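Local coordinates for N-hydroxyarylamine O-acetyltransferase (Bacillus cereus, PDB 4DMO), which is an active arylamine N-acetyltransferase with a non-canonical catalytic triad, and probably also transfers acetyl groups to the oxygen of N-hydroxyarylamines, at residues 191-194 against 195-199; 3-6 against 7-11; 251-254 against 255-259; 77-80 against 81-85. All coordinates share one frame; numbering follows the deposited sequence.

Contact 1: residues 191-194 against 195-199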
loop_
_atom_site.group_PDB
_atom_site.type_symbol
_atom_site.label_atom_id
_atom_site.label_comp_id
_atom_site.label_asym_id
_atom_site.label_seq_id
_atom_site.Cartn_x
_atom_site.Cartn_y
_atom_site.Cartn_z
ATOM N N GLU A 191 12.408 12.112 7.863
ATOM C CA GLU A 191 13.079 12.914 6.839
ATOM C C GLU A 191 12.516 12.650 5.424
ATOM O O GLU A 191 12.408 11.511 4.970
ATOM C CB GLU A 191 14.592 12.646 6.876
ATOM C CG GLU A 191 15.352 13.284 8.093
ATOM C CD GLU A 191 15.195 12.540 9.438
ATOM O OE1 GLU A 191 14.832 11.339 9.463
ATOM O OE2 GLU A 191 15.432 13.177 10.482
ATOM N N GLU A 192 12.188 13.731 4.734
ATOM C CA GLU A 192 11.566 13.680 3.421
ATOM C C GLU A 192 12.464 13.137 2.312
ATOM O O GLU A 192 13.669 13.399 2.241
ATOM C CB GLU A 192 11.068 15.068 3.034
ATOM C CG GLU A 192 11.004 15.290 1.552
ATOM C CD GLU A 192 10.200 16.518 1.198
ATOM O OE1 GLU A 192 9.471 17.006 2.085
ATOM O OE2 GLU A 192 10.309 16.989 0.045
ATOM N N VAL A 193 11.843 12.351 1.451
ATOM C CA VAL A 193 12.517 11.786 0.299
ATOM C C VAL A 193 11.697 12.102 -0.962
ATOM O O VAL A 193 10.552 12.555 -0.860
ATOM C CB VAL A 193 12.700 10.251 0.467
ATOM C CG1 VAL A 193 13.409 9.916 1.784
ATOM C CG2 VAL A 193 11.357 9.523 0.386
ATOM N N ASP A 194 12.276 11.844 -2.138
ATOM C CA ASP A 194 11.583 12.082 -3.414
ATOM C C ASP A 194 11.452 10.805 -4.245
ATOM O O ASP A 194 11.771 9.712 -3.772
ATOM C CB ASP A 194 12.293 13.179 -4.223
ATOM C CG ASP A 194 13.740 12.826 -4.585
ATOM O OD1 ASP A 194 14.539 13.774 -4.791
ATOM O OD2 ASP A 194 14.092 11.628 -4.689
ATOM N N GLU A 195 10.999 10.947 -5.486
ATOM C CA GLU A 195 10.769 9.804 -6.364
ATOM C C GLU A 195 12.013 8.975 -6.562
ATOM O O GLU A 195 11.925 7.791 -6.842
ATOM C CB GLU A 195 10.280 10.264 -7.746
ATOM C CG GLU A 195 8.859 10.778 -7.748
ATOM C CD GLU A 195 8.770 12.220 -7.250
ATOM O OE1 GLU A 195 7.640 12.794 -7.175
ATOM O OE2 GLU A 195 9.843 12.769 -6.899
ATOM N N GLU A 196 13.178 9.591 -6.465
ATOM C CA GLU A 196 14.419 8.846 -6.688
ATOM C C GLU A 196 14.590 7.792 -5.592
ATOM O O GLU A 196 15.113 6.699 -5.842
ATOM C CB GLU A 196 15.641 9.777 -6.750
ATOM C CG GLU A 196 16.819 9.188 -7.541
ATOM C CD GLU A 196 18.103 10.013 -7.443
ATOM O OE1 GLU A 196 18.399 10.576 -6.357
ATOM O OE2 GLU A 196 18.819 10.094 -8.469
ATOM N N LYS A 197 14.169 8.114 -4.366
ATOM C CA LYS A 197 14.221 7.116 -3.308
ATOM C C LYS A 197 13.181 6.023 -3.602
ATOM O O LYS A 197 13.424 4.842 -3.362
ATOM C CB LYS A 197 13.962 7.726 -1.943
ATOM C CG LYS A 197 14.395 6.827 -0.815
ATOM C CD LYS A 197 15.862 6.432 -0.962
ATOM C CE LYS A 197 16.513 6.027 0.378
ATOM N NZ LYS A 197 17.786 5.264 0.116
ATOM N N ALA A 198 12.044 6.417 -4.164
ATOM C CA ALA A 198 11.016 5.450 -4.560
ATOM C C ALA A 198 11.544 4.500 -5.630
ATOM O O ALA A 198 11.306 3.291 -5.563
ATOM C CB ALA A 198 9.797 6.163 -5.043
ATOM N N ASN A 199 12.295 5.030 -6.596
ATOM C CA ASN A 199 12.835 4.188 -7.643
ATOM C C ASN A 199 13.866 3.263 -7.073
ATOM O O ASN A 199 13.972 2.115 -7.480
ATOM C CB ASN A 199 13.408 5.011 -8.799
ATOM C CG ASN A 199 12.311 5.586 -9.674
ATOM O OD1 ASN A 199 11.613 4.849 -10.357
ATOM N ND2 ASN A 199 12.130 6.898 -9.629
#
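The carboxylate of Asp194 reaches forward over the start of the helix and takes the backbone N-H of Glu196. The bond from Glu196 N to Asp194 OD2 is 2.9 Å long but bent, with 133° at the hydrogen. The donor comes from above the carboxylate plane, 43° out of it. The torsion that allows this places CG of Asp194 between its own N and carbonyl carbon (chi1 61°), which turns the acid toward the N-H groups of the first turn. Asp194 OD2 also lies 3.2 Å from Glu196 CB, and the two side chains run side by side, pointing the same way. The carbonyl of Asp194 serves two N-H groups, both weakly. Lys197 N is 2.9 Å from Asp194 O, and Ala198 N is 3.3 Å from the same atom. One residue earlier, Val193 leans on the aliphatic root of Lys197, with CB to CB at 3.7 Å.

Three acids stand close together here. Asp194 OD2 is 4.7 Å from Glu196 OE1, which probably costs some charge repulsion. The helix start would partly offset that cost. Glu195 is bent at its second torsion. Its OE2 stays near Asp194 CB, while its OE1 hydrogen-bonds Tyr80 OH on helix 71-84. Further out, Val193 pairs through its backbone with Leu91 of strand 88-98 and packs on Ser93. Asn199 OD1 accepts from Ile53 N. Val193 thus joins the loop after strand 183-188 to strand 88-98, while Glu195 and Asn199 tie the helix start to helix 71-84 and the Ile53 loop. The aspartate before the first turn is a classic helix N-cap.

Contact 2: residues 3-6 against 7-11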
loop_
_atom_site.group_PDB
_atom_site.type_symbol
_atom_site.label_atom_id
_atom_site.label_comp_id
_atom_site.label_asym_id
_atom_site.label_seq_id
_atom_site.Cartn_x
_atom_site.Cartn_y
_atom_site.Cartn_z
ATOM N N MET A 3 -9.397 20.744 -10.929
ATOM C CA MET A 3 -9.218 19.255 -10.878
ATOM C C MET A 3 -8.302 18.737 -11.986
ATOM O O MET A 3 -8.642 18.845 -13.163
ATOM C CB MET A 3 -10.575 18.571 -11.004
ATOM C CG MET A 3 -10.522 17.058 -10.882
ATOM S SD MET A 3 -12.160 16.283 -10.761
ATOM C CE MET A 3 -12.741 16.943 -9.201
ATOM N N THR A 4 -7.145 18.169 -11.629
ATOM C CA THR A 4 -6.230 17.635 -12.652
ATOM C C THR A 4 -6.730 16.308 -13.208
ATOM O O THR A 4 -7.680 15.737 -12.699
ATOM C CB THR A 4 -4.797 17.414 -12.126
ATOM O OG1 THR A 4 -4.784 16.310 -11.211
ATOM C CG2 THR A 4 -4.274 18.665 -11.452
ATOM N N ASP A 5 -6.087 15.833 -14.267
ATOM C CA ASP A 5 -6.439 14.553 -14.861
ATOM C C ASP A 5 -6.146 13.415 -13.858
ATOM O O ASP A 5 -6.923 12.463 -13.729
ATOM C CB ASP A 5 -5.658 14.346 -16.165
ATOM C CG ASP A 5 -6.096 13.098 -16.925
ATOM O OD1 ASP A 5 -5.202 12.321 -17.341
ATOM O OD2 ASP A 5 -7.323 12.898 -17.111
ATOM N N PHE A 6 -5.016 13.513 -13.161
ATOM C CA PHE A 6 -4.672 12.532 -12.140
ATOM C C PHE A 6 -5.820 12.367 -11.162
ATOM O O PHE A 6 -6.246 11.252 -10.898
ATOM C CB PHE A 6 -3.387 12.913 -11.400
ATOM C CG PHE A 6 -2.758 11.755 -10.665
ATOM C CD1 PHE A 6 -1.712 11.048 -11.234
ATOM C CD2 PHE A 6 -3.239 11.354 -9.421
ATOM C CE1 PHE A 6 -1.140 9.967 -10.568
ATOM C CE2 PHE A 6 -2.669 10.270 -8.750
ATOM C CZ PHE A 6 -1.633 9.580 -9.327
ATOM N N GLN A 7 -6.328 13.480 -10.636
ATOM C CA GLN A 7 -7.456 13.465 -9.699
ATOM C C GLN A 7 -8.708 12.806 -10.294
ATOM O O GLN A 7 -9.396 12.006 -9.640
ATOM C CB GLN A 7 -7.793 14.893 -9.276
ATOM C CG GLN A 7 -6.774 15.531 -8.345
ATOM C CD GLN A 7 -7.227 16.896 -7.827
ATOM O OE1 GLN A 7 -6.949 17.926 -8.445
ATOM N NE2 GLN A 7 -7.929 16.904 -6.689
ATOM N N LYS A 8 -9.017 13.149 -11.538
ATOM C CA LYS A 8 -10.225 12.624 -12.159
ATOM C C LYS A 8 -10.132 11.098 -12.343
ATOM O O LYS A 8 -11.064 10.369 -12.007
ATOM C CB LYS A 8 -10.463 13.309 -13.509
ATOM C CG LYS A 8 -11.786 12.961 -14.144
ATOM C CD LYS A 8 -11.935 13.558 -15.549
ATOM C CE LYS A 8 -13.221 13.086 -16.259
ATOM N NZ LYS A 8 -13.254 13.500 -17.701
ATOM N N GLN A 9 -9.000 10.632 -12.861
ATOM C CA GLN A 9 -8.769 9.203 -13.053
ATOM C C GLN A 9 -8.755 8.465 -11.728
ATOM O O GLN A 9 -9.159 7.303 -11.649
ATOM C CB GLN A 9 -7.468 8.983 -13.789
ATOM C CG GLN A 9 -7.378 9.752 -15.087
ATOM C CD GLN A 9 -7.377 8.845 -16.277
ATOM O OE1 GLN A 9 -8.084 7.824 -16.305
ATOM N NE2 GLN A 9 -6.574 9.199 -17.279
ATOM N N PHE A 10 -8.286 9.147 -10.688
ATOM C CA PHE A 10 -8.234 8.587 -9.354
ATOM C C PHE A 10 -9.633 8.378 -8.782
ATOM O O PHE A 10 -9.944 7.299 -8.315
ATOM C CB PHE A 10 -7.382 9.483 -8.451
ATOM C CG PHE A 10 -7.009 8.854 -7.138
ATOM C CD1 PHE A 10 -5.808 8.180 -6.984
ATOM C CD2 PHE A 10 -7.849 8.955 -6.049
ATOM C CE1 PHE A 10 -5.465 7.606 -5.770
ATOM C CE2 PHE A 10 -7.510 8.377 -4.837
ATOM C CZ PHE A 10 -6.319 7.688 -4.710
ATOM N N PHE A 11 -10.482 9.401 -8.804
ATOM C CA PHE A 11 -11.852 9.216 -8.328
ATOM C C PHE A 11 -12.516 8.082 -9.140
ATOM O O PHE A 11 -13.207 7.214 -8.593
ATOM C CB PHE A 11 -12.676 10.502 -8.475
ATOM C CG PHE A 11 -12.252 11.630 -7.552
ATOM C CD1 PHE A 11 -11.769 12.818 -8.072
ATOM C CD2 PHE A 11 -12.351 11.511 -6.178
ATOM C CE1 PHE A 11 -11.392 13.869 -7.234
ATOM C CE2 PHE A 11 -11.976 12.551 -5.354
ATOM C CZ PHE A 11 -11.487 13.728 -5.889
#
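Thr4 OG1 is held by two groups. Gln7 N donates to it across 3.3 Å, almost straight at 171°, and Asp84 OD2 of helix 71-84 is hydrogen-bonded to it from outside. The hydroxyl sits between the backbone N and carbonyl carbon of Thr4 (chi1 70°), facing the first turn. Gln7 answers in the other direction. Its extended side chain brings OE1 to 3.2 Å from Thr4 N, which donates from 34° off the amide's carbonyl plane. The two side chains cross at about a right angle. Together the reciprocal bonds make a capping box at the start of helix 5-14, the first helix of the chain. Regular backbone bonds follow at once, including Gln9 N to Asp5 O at 2.9 Å.

Met3 lies beside this turn. Its CG touches Gln7 CB at 3.8 Å, and its CE meets Phe11 CE1 at 3.9 Å. The sulfur approaches the Phe11 ring obliquely, a Met-aromatic contact. Phe6 CE2 and Phe10 CD1 also meet obliquely, at 4.2 Å. On the side facing helix 55-64, Gln9 NE2 makes a weak bond of 3.4 Å to Asp5 OD1. The stronger partner of that oxygen is Lys59 NZ, through a salt bridge to that helix.

Contact 3: residues 251-254 against 255-259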
loop_
_atom_site.group_PDB
_atom_site.type_symbol
_atom_site.label_atom_id
_atom_site.label_comp_id
_atom_site.label_asym_id
_atom_site.label_seq_id
_atom_site.Cartn_x
_atom_site.Cartn_y
_atom_site.Cartn_z
ATOM N N MET A 251 -4.581 -22.489 -15.512
ATOM C CA MET A 251 -5.780 -22.257 -16.319
ATOM C C MET A 251 -6.768 -21.353 -15.613
ATOM O O MET A 251 -7.582 -20.687 -16.252
ATOM C CB MET A 251 -6.480 -23.579 -16.637
ATOM C CG MET A 251 -5.547 -24.671 -17.149
ATOM S SD MET A 251 -6.351 -26.290 -17.290
ATOM C CE MET A 251 -5.228 -27.112 -18.437
ATOM N N GLN A 252 -6.758 -21.371 -14.290
ATOM C CA GLN A 252 -7.744 -20.587 -13.546
ATOM C C GLN A 252 -7.190 -19.224 -13.127
ATOM O O GLN A 252 -7.891 -18.414 -12.507
ATOM C CB GLN A 252 -8.130 -21.305 -12.268
ATOM C CG GLN A 252 -8.752 -22.641 -12.452
ATOM C CD GLN A 252 -8.795 -23.420 -11.165
ATOM O OE1 GLN A 252 -7.847 -24.115 -10.819
ATOM N NE2 GLN A 252 -9.908 -23.325 -10.451
ATOM N N TYR A 253 -5.919 -18.993 -13.418
ATOM C CA TYR A 253 -5.183 -17.912 -12.793
ATOM C C TYR A 253 -5.506 -16.558 -13.431
ATOM O O TYR A 253 -5.535 -15.531 -12.748
ATOM C CB TYR A 253 -3.715 -18.238 -12.885
ATOM C CG TYR A 253 -2.820 -17.171 -12.400
ATOM C CD1 TYR A 253 -2.216 -16.320 -13.296
ATOM C CD2 TYR A 253 -2.550 -17.020 -11.056
ATOM C CE1 TYR A 253 -1.386 -15.351 -12.883
ATOM C CE2 TYR A 253 -1.703 -16.043 -10.631
ATOM C CZ TYR A 253 -1.141 -15.205 -11.565
ATOM O OH TYR A 253 -0.289 -14.214 -11.202
ATOM N N THR A 254 -5.794 -16.564 -14.732
ATOM C CA THR A 254 -6.139 -15.330 -15.448
ATOM C C THR A 254 -7.518 -14.846 -15.111
ATOM O O THR A 254 -7.748 -13.651 -14.894
ATOM C CB THR A 254 -6.084 -15.516 -16.979
ATOM O OG1 THR A 254 -4.723 -15.554 -17.404
ATOM C CG2 THR A 254 -6.816 -14.364 -17.707
ATOM N N ASN A 255 -8.452 -15.781 -15.093
ATOM C CA ASN A 255 -9.806 -15.473 -14.685
ATOM C C ASN A 255 -9.848 -14.905 -13.269
ATOM O O ASN A 255 -10.467 -13.879 -13.038
ATOM C CB ASN A 255 -10.693 -16.717 -14.807
ATOM C CG ASN A 255 -10.921 -17.120 -16.247
ATOM O OD1 ASN A 255 -10.949 -16.276 -17.137
ATOM N ND2 ASN A 255 -11.045 -18.410 -16.485
ATOM N N LEU A 256 -9.175 -15.557 -12.339
ATOM C CA LEU A 256 -9.139 -15.102 -10.966
ATOM C C LEU A 256 -8.522 -13.704 -10.815
ATOM O O LEU A 256 -8.953 -12.911 -9.983
ATOM C CB LEU A 256 -8.374 -16.101 -10.107
ATOM C CG LEU A 256 -9.174 -17.348 -9.694
ATOM C CD1 LEU A 256 -8.281 -18.413 -9.022
ATOM C CD2 LEU A 256 -10.329 -16.980 -8.774
ATOM N N LEU A 257 -7.469 -13.439 -11.568
ATOM C CA LEU A 257 -6.817 -12.150 -11.498
ATOM C C LEU A 257 -7.820 -11.107 -11.865
ATOM O O LEU A 257 -7.905 -10.067 -11.235
ATOM C CB LEU A 257 -5.612 -12.084 -12.433
ATOM C CG LEU A 257 -4.307 -12.693 -11.923
ATOM C CD1 LEU A 257 -3.261 -12.597 -13.023
ATOM C CD2 LEU A 257 -3.802 -12.012 -10.695
ATOM N N HIS A 258 -8.618 -11.408 -12.877
ATOM C CA HIS A 258 -9.583 -10.435 -13.358
ATOM C C HIS A 258 -10.821 -10.363 -12.487
ATOM O O HIS A 258 -11.238 -9.281 -12.065
ATOM C CB HIS A 258 -10.012 -10.742 -14.789
ATOM C CG HIS A 258 -11.088 -9.830 -15.269
ATOM N ND1 HIS A 258 -12.399 -10.237 -15.406
ATOM C CD2 HIS A 258 -11.066 -8.516 -15.583
ATOM C CE1 HIS A 258 -13.131 -9.217 -15.808
ATOM N NE2 HIS A 258 -12.344 -8.161 -15.934
ATOM N N SER A 259 -11.408 -11.513 -12.210
ATOM C CA SER A 259 -12.657 -11.579 -11.442
ATOM C C SER A 259 -12.522 -11.138 -9.973
ATOM O O SER A 259 -13.432 -10.513 -9.412
ATOM C CB SER A 259 -13.200 -13.011 -11.495
ATOM O OG SER A 259 -13.673 -13.259 -12.789
#
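Leu257 lies over one face of the Tyr253 ring, four residues further along the helix. Its CG is 4.2 Å from the ring centroid and only 18° off the normal. It sits toward the rim and makes a CH-pi contact. Leu257 CD1 lies lower and outward, past the CE1 corner of the ring, 3.3 Å from Tyr253 CE1, which is tight. Both methyls approach the hydroxyl, Leu257 CD1 at 3.8 Å and Leu257 CD2 at 4.2 Å from Tyr253 OH. The two side chains cross obliquely. Tyr253 projects with CG anti to its N (chi1 175°), and this presents a face of the ring to the leucine of the next turn. The branch carbon of Leu257 is close to the main chain, with CG 3.2 Å from Tyr253 O.

This pair is the inward side of helix 250-261, the last helix of the chain, which follows the last strand of the five-stranded antiparallel sheet. Tyr253 and Leu257 both touch Ile219 and Leu230 on that sheet, and Leu43 of the short helix 43-46. These two pack the helix against the sheet. Leu257 also has a backbone bond with Ile263.

Leu256 is placed differently. Its CG is 3.3 Å from Gln252 O, while its CD1 only grazes Gln252 CB. The polar end of Gln252 turns back along the chain, where OE1 takes the N-H of Thr249. Regular i to i+4 backbone bonds continue, such as Leu256 N to Gln252 O at 3.1 Å. Thr254 O accepts from His258 N. Ser259 OG adds a weak bond of 3.3 Å to Asn255 O.

Contact 4: residues 77-80 against 81-85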
loop_
_atom_site.group_PDB
_atom_site.type_symbol
_atom_site.label_atom_id
_atom_site.label_comp_id
_atom_site.label_asym_id
_atom_site.label_seq_id
_atom_site.Cartn_x
_atom_site.Cartn_y
_atom_site.Cartn_z
ATOM N N THR A 77 1.343 6.849 -5.526
ATOM C CA THR A 77 0.084 7.142 -6.206
ATOM C C THR A 77 -0.803 8.033 -5.344
ATOM O O THR A 77 -1.378 8.989 -5.835
ATOM C CB THR A 77 -0.714 5.855 -6.554
ATOM O OG1 THR A 77 0.044 5.057 -7.446
ATOM C CG2 THR A 77 -2.043 6.180 -7.220
ATOM N N MET A 78 -0.944 7.678 -4.064
ATOM C CA MET A 78 -1.816 8.405 -3.150
ATOM C C MET A 78 -1.189 9.774 -2.869
ATOM O O MET A 78 -1.835 10.811 -2.932
ATOM C CB MET A 78 -2.025 7.600 -1.866
ATOM C CG MET A 78 -2.716 8.361 -0.729
ATOM S SD MET A 78 -4.409 8.898 -1.091
ATOM C CE MET A 78 -5.292 7.368 -0.903
ATOM N N TYR A 79 0.101 9.761 -2.616
ATOM C CA TYR A 79 0.860 10.991 -2.526
ATOM C C TYR A 79 0.495 11.997 -3.645
ATOM O O TYR A 79 0.119 13.123 -3.340
ATOM C CB TYR A 79 2.343 10.646 -2.586
ATOM C CG TYR A 79 3.246 11.825 -2.797
ATOM C CD1 TYR A 79 3.445 12.738 -1.788
ATOM C CD2 TYR A 79 3.925 12.006 -4.005
ATOM C CE1 TYR A 79 4.274 13.812 -1.962
ATOM C CE2 TYR A 79 4.765 13.073 -4.186
ATOM C CZ TYR A 79 4.934 13.976 -3.151
ATOM O OH TYR A 79 5.751 15.052 -3.295
ATOM N N TYR A 80 0.600 11.605 -4.922
ATOM C CA TYR A 80 0.276 12.521 -6.033
ATOM C C TYR A 80 -1.162 12.996 -5.997
ATOM O O TYR A 80 -1.427 14.186 -6.188
ATOM C CB TYR A 80 0.567 11.910 -7.416
ATOM C CG TYR A 80 2.040 11.654 -7.654
ATOM C CD1 TYR A 80 2.961 12.686 -7.665
ATOM C CD2 TYR A 80 2.506 10.364 -7.818
ATOM C CE1 TYR A 80 4.286 12.427 -7.856
ATOM C CE2 TYR A 80 3.808 10.101 -8.005
ATOM C CZ TYR A 80 4.707 11.127 -8.023
ATOM O OH TYR A 80 6.035 10.845 -8.219
ATOM N N PHE A 81 -2.085 12.095 -5.703
ATOM C CA PHE A 81 -3.468 12.498 -5.574
ATOM C C PHE A 81 -3.617 13.542 -4.480
ATOM O O PHE A 81 -4.334 14.539 -4.662
ATOM C CB PHE A 81 -4.350 11.333 -5.209
ATOM C CG PHE A 81 -5.740 11.740 -4.870
ATOM C CD1 PHE A 81 -6.631 12.080 -5.863
ATOM C CD2 PHE A 81 -6.150 11.820 -3.559
ATOM C CE1 PHE A 81 -7.923 12.471 -5.552
ATOM C CE2 PHE A 81 -7.437 12.211 -3.242
ATOM C CZ PHE A 81 -8.321 12.531 -4.245
ATOM N N LEU A 82 -2.952 13.304 -3.347
ATOM C CA LEU A 82 -3.086 14.189 -2.174
ATOM C C LEU A 82 -2.469 15.558 -2.459
ATOM O O LEU A 82 -3.021 16.579 -2.071
ATOM C CB LEU A 82 -2.449 13.563 -0.919
ATOM C CG LEU A 82 -3.202 12.346 -0.366
ATOM C CD1 LEU A 82 -2.487 11.730 0.822
ATOM C CD2 LEU A 82 -4.618 12.717 0.035
ATOM N N LYS A 83 -1.343 15.559 -3.166
ATOM C CA LYS A 83 -0.652 16.780 -3.570
ATOM C C LYS A 83 -1.518 17.656 -4.482
ATOM O O LYS A 83 -1.650 18.855 -4.235
ATOM C CB LYS A 83 0.641 16.392 -4.283
ATOM C CG LYS A 83 1.753 17.416 -4.298
ATOM C CD LYS A 83 3.029 16.680 -4.678
ATOM C CE LYS A 83 4.129 17.575 -5.238
ATOM N NZ LYS A 83 4.909 16.836 -6.319
ATOM N N ASP A 84 -2.086 17.069 -5.548
ATOM C CA ASP A 84 -2.995 17.808 -6.441
ATOM C C ASP A 84 -4.243 18.301 -5.719
ATOM O O ASP A 84 -4.850 19.290 -6.119
ATOM C CB ASP A 84 -3.435 16.967 -7.624
ATOM C CG ASP A 84 -2.343 16.759 -8.613
ATOM O OD1 ASP A 84 -1.256 17.341 -8.423
ATOM O OD2 ASP A 84 -2.565 15.995 -9.572
ATOM N N SER A 85 -4.626 17.596 -4.663
ATOM C CA SER A 85 -5.785 17.979 -3.859
ATOM C C SER A 85 -5.445 19.070 -2.846
ATOM O O SER A 85 -6.246 19.363 -1.964
ATOM C CB SER A 85 -6.367 16.768 -3.124
ATOM O OG SER A 85 -6.789 15.771 -4.038
#
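The Phe81 ring has Met78 SD obliquely beside it, and Ser85 OG 3.6 Å above one of its faces, toward the rim. The sulfur is 5.4 Å from the ring centroid and 67° off the normal, a Met-aromatic contact. From helix 5-14, Phe10 stacks on the Phe81 ring and Phe11 meets it edge-to-face. Tyr80 carries Tyr79 CD2 over one face of its own ring. These rings belong to the last turns of helix 71-84, in the N-terminal helical bundle of the arylamine N-acetyltransferase fold. In this family the other end of this helix carries the nucleophilic cysteine.

Met78 is bent at its second and third torsions, and this carries its sulfur forward, toward the next turn. SD comes to 3.7 Å from Leu82 CG, and Met78 CG lies 3.7 Å from Leu82 CD1. Met78 and Phe81 both touch Ile30 of helix 27-37, while Leu82 packs on Leu27 there and on Val89 of strand 88-98. On another side of the helix, the long arm of Lys83 crosses the phenol end of Tyr79. Its CD is 3.5 Å from Tyr79 OH and stands oblique to the ring. Lys55 of helix 55-64 forms a salt bridge with Asp84 OD2.

The main chain keeps regular i to i+4 bonds to the end. Asp84 N to Tyr80 O is nearly straight at 178°. At the exit from the helix Phe81 O is gripped twice. Ser85 OG donates to Phe81 O at 2.8 Å and Ser85 N at 3.1 Å, from opposite faces of its carbonyl plane.

In the fold
Along the chain the order is contact 2, contact 4, contact 1, contact 3. Contacts 2 and 4 lie on neighbouring helices, 5-14 and 71-84, with centres about 9 Å apart. They touch where the cap of the first helix meets the last turn of the other. Contact 1 starts helix 195-207, about 15 Å from contact 4 between centres, and meets it through one side-chain hydrogen bond. Contact 3 stands apart on helix 250-261, against the five-stranded sheet, about 34 Å from contact 1 between centres, on the opposite side of the chain's centre. Contacts 2 and 4 lie in the N-terminal helices, and contact 1 joins them to the eight-stranded sheet, while contact 3 belongs to the C-terminal region.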